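Side-chain contacts in putative alpha-L-fucosidase (Bacteroides thetaiotaomicron, PDB 3EYP), which probably hydrolyses alpha-L-fucosides, removing terminal L-fucose as glycoside hydrolase family 29 enzymes do: residues V227-E232 with K237-G242; T163-A168 with K198-F203; D218-T223 with I250-D255. All coordinates share one frame; numbering follows the deposited sequence.

Contact 1: residues V227-E232 with K237-G242; sequences VAIRDE and KGLNEG
The methyl of Ala228 points at the turn of helix 236-240 that carries Gly238 and Leu239. The CA atoms of Ala228 and Gly238, 5.7 Å apart, are the closest pair of CA atoms across the contact. A CB modelled on Gly238 would lie 3.2 Å from Ala228 CB, so the close approach suits a glycine. Leu239 packs beside it, with CD2 lying 4.0 Å from Ala228 CB and 3.6 Å from Ala228 O. One residue on, Ile229 meets the same CD2 with its CG1 at 4.0 Å, the two side chains crossing at about a right angle. After the helix ends, Glu232 brings its aliphatic part to the other branch: its CG, anti to the backbone N (chi1 -150°), lies 3.7 Å from Leu239 CD1. Leu239 thus sends one methyl to the helix and the other to the residues that follow it, an apolar contact made across the short link between helices 226-230 and 236-240. Beyond the pair, Ile229 also packs on Tyr201 and Ile250, while Thr224 of strand 223-224 holds Gly238 O through its hydroxyl, tying helix 236-240 to the chain leading into helix 226-230.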
loop_
_atom_site.group_PDB
_atom_site.type_symbol
_atom_site.label_atom_id
_atom_site.label_comp_id
_atom_site.label_asym_id
_atom_site.label_seq_id
_atom_site.Cartn_x
_atom_site.Cartn_y
_atom_site.Cartn_z
ATOM N N VAL A 227 -10.743 9.729 -14.521
ATOM C CA VAL A 227 -10.296 11.116 -14.853
ATOM C C VAL A 227 -9.500 11.739 -13.712
ATOM O O VAL A 227 -8.616 12.601 -13.919
ATOM C CB VAL A 227 -11.480 12.012 -15.320
ATOM C CG1 VAL A 227 -12.394 12.397 -14.138
ATOM C CG2 VAL A 227 -10.974 13.247 -16.071
ATOM N N ALA A 228 -9.737 11.225 -12.516
ATOM C CA ALA A 228 -9.032 11.742 -11.354
ATOM C C ALA A 228 -7.571 11.390 -11.477
ATOM O O ALA A 228 -6.728 12.156 -11.114
ATOM C CB ALA A 228 -9.602 11.227 -10.023
ATOM N N ILE A 229 -7.288 10.190 -11.970
ATOM C CA ILE A 229 -5.917 9.767 -12.122
ATOM C C ILE A 229 -5.261 10.634 -13.186
ATOM O O ILE A 229 -4.151 11.159 -13.022
ATOM C CB ILE A 229 -5.822 8.259 -12.461
ATOM C CG1 ILE A 229 -6.297 7.484 -11.222
ATOM C CG2 ILE A 229 -4.365 7.897 -12.935
ATOM C CD1 ILE A 229 -6.612 6.001 -11.438
ATOM N N ARG A 230 -6.013 10.799 -14.254
ATOM C CA ARG A 230 -5.543 11.509 -15.443
ATOM C C ARG A 230 -5.162 12.940 -15.095
ATOM O O ARG A 230 -4.067 13.380 -15.376
ATOM C CB ARG A 230 -6.568 11.513 -16.572
ATOM C CG ARG A 230 -5.956 11.959 -17.916
ATOM C CD ARG A 230 -7.029 12.196 -18.895
ATOM N NE ARG A 230 -7.788 13.412 -18.567
ATOM C CZ ARG A 230 -8.933 13.740 -19.156
ATOM N NH1 ARG A 230 -9.564 14.840 -18.817
ATOM N NH2 ARG A 230 -9.426 12.953 -20.112
ATOM N N ASP A 231 -6.107 13.626 -14.485
ATOM C CA ASP A 231 -5.964 15.035 -14.074
ATOM C C ASP A 231 -5.581 15.202 -12.606
ATOM O O ASP A 231 -6.081 16.032 -11.864
ATOM C CB ASP A 231 -7.257 15.795 -14.385
ATOM C CG ASP A 231 -7.583 15.813 -15.878
ATOM O OD1 ASP A 231 -6.716 15.543 -16.726
ATOM O OD2 ASP A 231 -8.751 16.077 -16.221
ATOM N N GLU A 232 -4.659 14.359 -12.219
ATOM C CA GLU A 232 -4.084 14.282 -10.852
ATOM C C GLU A 232 -4.224 15.572 -10.005
ATOM O O GLU A 232 -4.941 15.653 -8.987
ATOM C CB GLU A 232 -2.594 13.909 -10.989
ATOM C CG GLU A 232 -2.030 13.125 -9.835
ATOM C CD GLU A 232 -0.551 12.769 -9.999
ATOM O OE1 GLU A 232 0.295 13.674 -9.788
ATOM O OE2 GLU A 232 -0.258 11.572 -10.256
ATOM N N LYS A 237 -9.318 15.263 -3.976
ATOM C CA LYS A 237 -10.326 14.511 -3.238
ATOM C C LYS A 237 -10.641 13.207 -3.934
ATOM O O LYS A 237 -10.709 12.159 -3.332
ATOM C CB LYS A 237 -11.590 15.315 -3.054
ATOM C CG LYS A 237 -12.649 14.556 -2.323
ATOM C CD LYS A 237 -13.991 15.286 -2.449
ATOM C CE LYS A 237 -14.329 16.076 -1.239
ATOM N NZ LYS A 237 -15.818 16.456 -1.334
ATOM N N GLY A 238 -10.780 13.292 -5.235
ATOM C CA GLY A 238 -11.030 12.126 -6.077
ATOM C C GLY A 238 -9.980 11.041 -5.921
ATOM O O GLY A 238 -10.251 9.847 -6.070
ATOM N N LEU A 239 -8.755 11.468 -5.633
ATOM C CA LEU A 239 -7.677 10.515 -5.454
ATOM C C LEU A 239 -7.608 10.063 -4.025
ATOM O O LEU A 239 -7.419 8.899 -3.739
ATOM C CB LEU A 239 -6.334 11.101 -5.911
ATOM C CG LEU A 239 -6.088 11.344 -7.412
ATOM C CD1 LEU A 239 -4.699 11.916 -7.650
ATOM C CD2 LEU A 239 -6.242 10.052 -8.180
ATOM N N ASN A 240 -7.693 11.012 -3.118
ATOM C CA ASN A 240 -7.457 10.751 -1.699
ATOM C C ASN A 240 -8.653 9.979 -1.047
ATOM O O ASN A 240 -8.468 9.122 -0.216
ATOM C CB ASN A 240 -7.185 12.070 -0.953
ATOM C CG ASN A 240 -6.773 11.887 0.470
ATOM O OD1 ASN A 240 -7.547 12.235 1.384
ATOM N ND2 ASN A 240 -5.506 11.384 0.706
ATOM N N GLU A 241 -9.860 10.369 -1.426
ATOM C CA GLU A 241 -11.122 9.763 -0.910
ATOM C C GLU A 241 -11.757 8.772 -1.841
ATOM O O GLU A 241 -12.522 7.898 -1.441
ATOM C CB GLU A 241 -12.129 10.849 -0.532
ATOM C CG GLU A 241 -11.597 11.655 0.673
ATOM C CD GLU A 241 -12.513 12.735 1.234
ATOM O OE1 GLU A 241 -13.712 12.731 0.890
ATOM O OE2 GLU A 241 -12.001 13.584 2.019
ATOM N N GLY A 242 -11.520 8.992 -3.115
ATOM C CA GLY A 242 -12.116 8.223 -4.133
ATOM C C GLY A 242 -13.573 8.674 -4.203
ATOM O O GLY A 242 -13.924 9.707 -3.671
#

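Contact 2: residues T163-A168 with K198-F203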
loop_
_atom_site.group_PDB
_atom_site.type_symbol
_atom_site.label_atom_id
_atom_site.label_comp_id
_atom_site.label_asym_id
_atom_site.label_seq_id
_atom_site.Cartn_x
_atom_site.Cartn_y
_atom_site.Cartn_z
ATOM N N THR A 163 4.794 -3.049 -10.931
ATOM C CA THR A 163 5.538 -2.058 -11.754
ATOM C C THR A 163 4.974 -0.710 -11.406
ATOM O O THR A 163 3.765 -0.529 -11.369
ATOM C CB THR A 163 5.385 -2.339 -13.273
ATOM O OG1 THR A 163 6.067 -3.543 -13.610
ATOM C CG2 THR A 163 5.965 -1.256 -14.127
ATOM N N TRP A 164 5.862 0.222 -11.097
ATOM C CA TRP A 164 5.478 1.551 -10.585
ATOM C C TRP A 164 5.817 2.617 -11.597
ATOM O O TRP A 164 6.996 2.775 -11.987
ATOM C CB TRP A 164 6.209 1.849 -9.314
ATOM C CG TRP A 164 5.436 2.384 -8.179
ATOM C CD1 TRP A 164 4.666 1.685 -7.311
ATOM C CD2 TRP A 164 5.408 3.737 -7.736
ATOM N NE1 TRP A 164 4.112 2.526 -6.381
ATOM C CE2 TRP A 164 4.580 3.788 -6.596
ATOM C CE3 TRP A 164 5.995 4.918 -8.200
ATOM C CZ2 TRP A 164 4.338 4.976 -5.892
ATOM C CZ3 TRP A 164 5.741 6.093 -7.503
ATOM C CH2 TRP A 164 4.935 6.092 -6.351
ATOM N N TRP A 165 4.792 3.395 -11.956
ATOM C CA TRP A 165 4.965 4.518 -12.898
ATOM C C TRP A 165 4.703 5.829 -12.184
ATOM O O TRP A 165 3.549 6.212 -11.981
ATOM C CB TRP A 165 4.059 4.407 -14.118
ATOM C CG TRP A 165 4.432 3.304 -15.081
ATOM C CD1 TRP A 165 5.666 2.796 -15.270
ATOM C CD2 TRP A 165 3.563 2.595 -15.978
ATOM N NE1 TRP A 165 5.645 1.828 -16.214
ATOM C CE2 TRP A 165 4.357 1.645 -16.654
ATOM C CE3 TRP A 165 2.199 2.664 -16.272
ATOM C CZ2 TRP A 165 3.845 0.793 -17.639
ATOM C CZ3 TRP A 165 1.672 1.794 -17.219
ATOM C CH2 TRP A 165 2.502 0.893 -17.929
ATOM N N ASP A 166 5.786 6.480 -11.775
ATOM C CA ASP A 166 5.719 7.795 -11.107
ATOM C C ASP A 166 5.192 8.808 -12.097
ATOM O O ASP A 166 5.599 8.845 -13.262
ATOM C CB ASP A 166 7.099 8.216 -10.611
ATOM C CG ASP A 166 7.099 9.277 -9.548
ATOM O OD1 ASP A 166 6.289 10.234 -9.554
ATOM O OD2 ASP A 166 8.037 9.237 -8.734
ATOM N N GLY A 167 4.292 9.654 -11.626
ATOM C CA GLY A 167 3.739 10.705 -12.480
ATOM C C GLY A 167 4.560 11.990 -12.575
ATOM O O GLY A 167 4.366 12.821 -13.489
ATOM N N ALA A 168 5.488 12.139 -11.657
ATOM C CA ALA A 168 6.325 13.374 -11.615
ATOM C C ALA A 168 7.039 13.579 -12.943
ATOM O O ALA A 168 7.760 12.707 -13.447
ATOM C CB ALA A 168 7.334 13.326 -10.507
ATOM N N LYS A 198 -1.541 9.678 -14.085
ATOM C CA LYS A 198 -1.734 10.563 -15.230
ATOM C C LYS A 198 -2.209 9.802 -16.456
ATOM O O LYS A 198 -3.281 9.116 -16.421
ATOM C CB LYS A 198 -0.473 11.411 -15.428
ATOM C CG LYS A 198 -0.388 12.533 -14.422
ATOM C CD LYS A 198 0.989 13.271 -14.411
ATOM C CE LYS A 198 1.142 14.209 -13.273
ATOM N NZ LYS A 198 2.477 14.840 -13.359
ATOM N N ASN A 199 -1.465 9.887 -17.563
ATOM C CA ASN A 199 -2.002 9.345 -18.821
ATOM C C ASN A 199 -2.024 7.839 -18.944
ATOM O O ASN A 199 -2.523 7.312 -19.911
ATOM C CB ASN A 199 -1.374 10.013 -20.047
ATOM C CG ASN A 199 -1.674 11.504 -20.084
ATOM O OD1 ASN A 199 -2.805 11.927 -19.775
ATOM N ND2 ASN A 199 -0.657 12.316 -20.423
ATOM N N SER A 200 -1.544 7.171 -17.904
ATOM C CA SER A 200 -1.598 5.678 -17.822
ATOM C C SER A 200 -2.881 5.165 -17.225
ATOM O O SER A 200 -3.026 3.960 -16.998
ATOM C CB SER A 200 -0.460 5.117 -16.979
ATOM O OG SER A 200 -0.573 5.488 -15.596
ATOM N N TYR A 201 -3.775 6.108 -16.929
ATOM C CA TYR A 201 -5.016 5.824 -16.161
ATOM C C TYR A 201 -5.833 4.604 -16.602
ATOM O O TYR A 201 -6.361 3.908 -15.757
ATOM C CB TYR A 201 -5.926 7.073 -16.013
ATOM C CG TYR A 201 -6.511 7.503 -17.323
ATOM C CD1 TYR A 201 -7.745 7.017 -17.741
ATOM C CD2 TYR A 201 -5.800 8.296 -18.195
ATOM C CE1 TYR A 201 -8.269 7.375 -18.934
ATOM C CE2 TYR A 201 -6.333 8.671 -19.420
ATOM C CZ TYR A 201 -7.570 8.210 -19.777
ATOM O OH TYR A 201 -8.104 8.566 -21.008
ATOM N N PRO A 202 -5.853 4.268 -17.894
ATOM C CA PRO A 202 -6.645 3.100 -18.252
ATOM C C PRO A 202 -5.993 1.781 -17.952
ATOM O O PRO A 202 -6.618 0.737 -18.097
ATOM C CB PRO A 202 -6.792 3.205 -19.773
ATOM C CG PRO A 202 -5.995 4.304 -20.215
ATOM C CD PRO A 202 -5.446 5.062 -19.062
ATOM N N PHE A 203 -4.721 1.847 -17.561
ATOM C CA PHE A 203 -3.935 0.663 -17.349
ATOM C C PHE A 203 -3.622 0.400 -15.875
ATOM O O PHE A 203 -3.073 -0.630 -15.491
ATOM C CB PHE A 203 -2.660 0.762 -18.171
ATOM C CG PHE A 203 -2.906 1.186 -19.580
ATOM C CD1 PHE A 203 -3.675 0.381 -20.418
ATOM C CD2 PHE A 203 -2.378 2.359 -20.080
ATOM C CE1 PHE A 203 -3.873 0.745 -21.747
ATOM C CE2 PHE A 203 -2.617 2.748 -21.404
ATOM C CZ PHE A 203 -3.366 1.947 -22.222
#
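Gly167 O receives the ammonium group of Lys198, with NZ 2.8 Å from the carbonyl oxygen. The approach is from above the carbonyl plane, 56° out of it. Beyond CG the lysine chain is fully extended (chi4 180°), which carries NZ across to the other loop, and its CD and CE pass close to the same oxygen, CE at 3.5 Å from Gly167 O. Asp171 gives NZ a second partner in a salt bridge, so the ammonium group has a carboxylate as well as a carbonyl for partners. With an alanine here instead of Lys198, Gly167 O would probably lose this donor and Asp171 its cationic mate. The two loops follow neighbouring parallel strands, 162-164 and 193-195, of the TIM-barrel type catalytic domain, whose active sites lie at the C-terminal ends of the strands. Asp166 here hydrogen-bonds glycerol, probably from the crystallisation liquor, which may mark a pocket. Its OD1 also accepts from Ala168 N at 2.9 Å, the N-H pointing nearly straight at it (167°), which makes an Asx turn and shapes the backbone that presents Gly167 O. Further back, Trp165 meets the second loop through the benzo part of its indole: CE3 lies 3.7 Å from Ser200 CB, with the methylene approaching the ring obliquely. Ser200 OG turns to Thr197 O for its hydrogen bond, while Tyr178 of helix 175-188 touches both Trp165 and Ser200.

Contact 3: residues D218-T223 with I250-D255; sequences DPCWAT and IPAETD
Cys220 lays its sulfur against the methyl of Ala252, SG to CB 4.0 Å, a purely apolar touch between a loop and the chain entering strand 253-257, an edge strand of the parallel sheet in this TIM-barrel type domain. The thiol reaches across because SG stands anti to the backbone N (chi1 -179°). Two residues along, Ala222 and Pro251 meet through their CB atoms, also at 4.0 Å, and their CA atoms are just 3.9 Å apart, so the two backbones are in direct contact here. Between these two apolar pairs a water joins the segments, donating to Trp221 O and accepting from Ala252 N, the latter at 2.9 Å. Arg207 reinforces the junction from outside, its guanidinium binding both Trp221 O and Ile250 O, while Tyr18 of helix 12-20 packs on Ala222 and Pro251. The direct polar link is made by Ala222 O, which accepts from Ile250 N at 3.0 Å. That bond is bent, with an N-H...O angle of 132°, and the donor sits 20° from the carbonyl plane. Pro251 has no N-H to offer, but its CA makes a CA-H...O contact with the same oxygen, 3.3 Å from Pro251 CA to Ala222 O.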
loop_
_atom_site.group_PDB
_atom_site.type_symbol
_atom_site.label_atom_id
_atom_site.label_comp_id
_atom_site.label_asym_id
_atom_site.label_seq_id
_atom_site.Cartn_x
_atom_site.Cartn_y
_atom_site.Cartn_z
ATOM N N ASP A 218 -10.619 9.837 4.605
ATOM C CA ASP A 218 -11.707 9.197 5.379
ATOM C C ASP A 218 -12.989 9.858 4.875
ATOM O O ASP A 218 -13.249 11.030 5.158
ATOM C CB ASP A 218 -11.462 9.372 6.870
ATOM C CG ASP A 218 -12.512 8.756 7.721
ATOM O OD1 ASP A 218 -12.372 8.827 8.958
ATOM O OD2 ASP A 218 -13.508 8.247 7.182
ATOM N N PRO A 219 -13.773 9.155 4.059
ATOM C CA PRO A 219 -13.578 7.796 3.611
ATOM C C PRO A 219 -12.528 7.719 2.523
ATOM O O PRO A 219 -12.098 8.717 1.963
ATOM C CB PRO A 219 -14.925 7.427 3.004
ATOM C CG PRO A 219 -15.431 8.776 2.488
ATOM C CD PRO A 219 -15.015 9.748 3.522
ATOM N N CYS A 220 -12.149 6.482 2.244
ATOM C CA CYS A 220 -11.337 6.182 1.101
ATOM C C CYS A 220 -11.947 4.984 0.379
ATOM O O CYS A 220 -11.785 3.861 0.805
ATOM C CB CYS A 220 -9.887 5.887 1.546
ATOM S SG CYS A 220 -8.779 5.535 0.148
ATOM N N TRP A 221 -12.605 5.245 -0.738
ATOM C CA TRP A 221 -13.200 4.182 -1.554
ATOM C C TRP A 221 -12.178 3.607 -2.523
ATOM O O TRP A 221 -11.218 4.297 -2.945
ATOM C CB TRP A 221 -14.422 4.680 -2.333
ATOM C CG TRP A 221 -15.372 5.459 -1.505
ATOM C CD1 TRP A 221 -15.440 6.813 -1.426
ATOM C CD2 TRP A 221 -16.350 4.952 -0.580
ATOM N NE1 TRP A 221 -16.409 7.180 -0.533
ATOM C CE2 TRP A 221 -16.995 6.066 -0.012
ATOM C CE3 TRP A 221 -16.769 3.677 -0.203
ATOM C CZ2 TRP A 221 -18.004 5.941 0.942
ATOM C CZ3 TRP A 221 -17.797 3.557 0.752
ATOM C CH2 TRP A 221 -18.395 4.672 1.296
ATOM N N ALA A 222 -12.383 2.332 -2.872
ATOM C CA ALA A 222 -11.470 1.668 -3.775
ATOM C C ALA A 222 -11.740 2.129 -5.183
ATOM O O ALA A 222 -10.909 1.958 -6.084
ATOM C CB ALA A 222 -11.609 0.152 -3.681
ATOM N N THR A 223 -12.975 2.585 -5.375
ATOM C CA THR A 223 -13.449 3.161 -6.632
ATOM C C THR A 223 -13.235 4.665 -6.705
ATOM O O THR A 223 -13.302 5.400 -5.694
ATOM C CB THR A 223 -14.994 2.884 -6.858
ATOM O OG1 THR A 223 -15.766 3.261 -5.688
ATOM C CG2 THR A 223 -15.235 1.433 -7.179
ATOM N N ILE A 250 -10.047 1.074 -8.768
ATOM C CA ILE A 250 -8.575 1.310 -8.767
ATOM C C ILE A 250 -8.222 1.821 -7.400
ATOM O O ILE A 250 -8.236 3.054 -7.151
ATOM C CB ILE A 250 -8.135 2.343 -9.824
ATOM C CG1 ILE A 250 -8.740 2.066 -11.192
ATOM C CG2 ILE A 250 -6.612 2.335 -9.967
ATOM C CD1 ILE A 250 -8.718 3.242 -12.168
ATOM N N PRO A 251 -7.948 0.900 -6.472
ATOM C CA PRO A 251 -7.780 1.310 -5.117
ATOM C C PRO A 251 -6.514 2.140 -4.881
ATOM O O PRO A 251 -5.569 2.086 -5.660
ATOM C CB PRO A 251 -7.694 -0.002 -4.329
ATOM C CG PRO A 251 -7.567 -1.070 -5.301
ATOM C CD PRO A 251 -7.843 -0.557 -6.669
ATOM N N ALA A 252 -6.556 2.927 -3.842
ATOM C CA ALA A 252 -5.429 3.791 -3.442
ATOM C C ALA A 252 -4.266 3.028 -2.837
ATOM O O ALA A 252 -4.396 2.213 -1.892
ATOM C CB ALA A 252 -5.884 4.887 -2.460
ATOM N N GLU A 253 -3.080 3.407 -3.309
ATOM C CA GLU A 253 -1.807 2.991 -2.670
ATOM C C GLU A 253 -1.092 4.196 -2.022
ATOM O O GLU A 253 -0.856 5.197 -2.642
ATOM C CB GLU A 253 -0.910 2.321 -3.708
ATOM C CG GLU A 253 0.281 1.515 -3.093
ATOM C CD GLU A 253 1.255 1.077 -4.172
ATOM O OE1 GLU A 253 1.243 -0.097 -4.580
ATOM O OE2 GLU A 253 1.994 1.920 -4.656
ATOM N N THR A 254 -0.829 4.100 -0.719
ATOM C CA THR A 254 -0.336 5.205 0.060
ATOM C C THR A 254 1.166 5.092 0.258
ATOM O O THR A 254 1.647 4.191 0.933
ATOM C CB THR A 254 -1.016 5.257 1.476
ATOM O OG1 THR A 254 -2.451 5.334 1.284
ATOM C CG2 THR A 254 -0.563 6.438 2.287
ATOM N N ASP A 255 1.870 6.038 -0.312
ATOM C CA ASP A 255 3.373 6.030 -0.294
ATOM C C ASP A 255 3.960 7.076 0.596
ATOM O O ASP A 255 3.495 8.190 0.613
ATOM C CB ASP A 255 3.968 6.117 -1.680
ATOM C CG ASP A 255 3.758 7.449 -2.363
ATOM O OD1 ASP A 255 2.628 8.006 -2.327
ATOM O OD2 ASP A 255 4.739 7.906 -3.011
HETATM O O HOH W 1 -8.637 2.728 -1.842
#

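Overall arrangement
All three contacts belong to the TIM-barrel type domain. Contact 2 closes first along the chain, and contact 1 then falls inside the loop that contact 3 closes. Contacts 1 and 3 have centres about 10 Å apart and are joined by Glu241 and Trp221, whose backbones are probably hydrogen-bonded; the centres of contacts 1 and 2 are about 13 Å apart, with Arg230 CD against the Tyr201 ring. Contacts 2 and 3, with centres about 16 Å apart, reach the same parallel sheet, bridged by Trp164 and Glu253. Glycerol, probably from the crystallisation liquor, is hydrogen-bonded at Asp166, at Glu232 and at Asp255; it may mark a pocket at the strand ends, where such barrel enzymes have their active site.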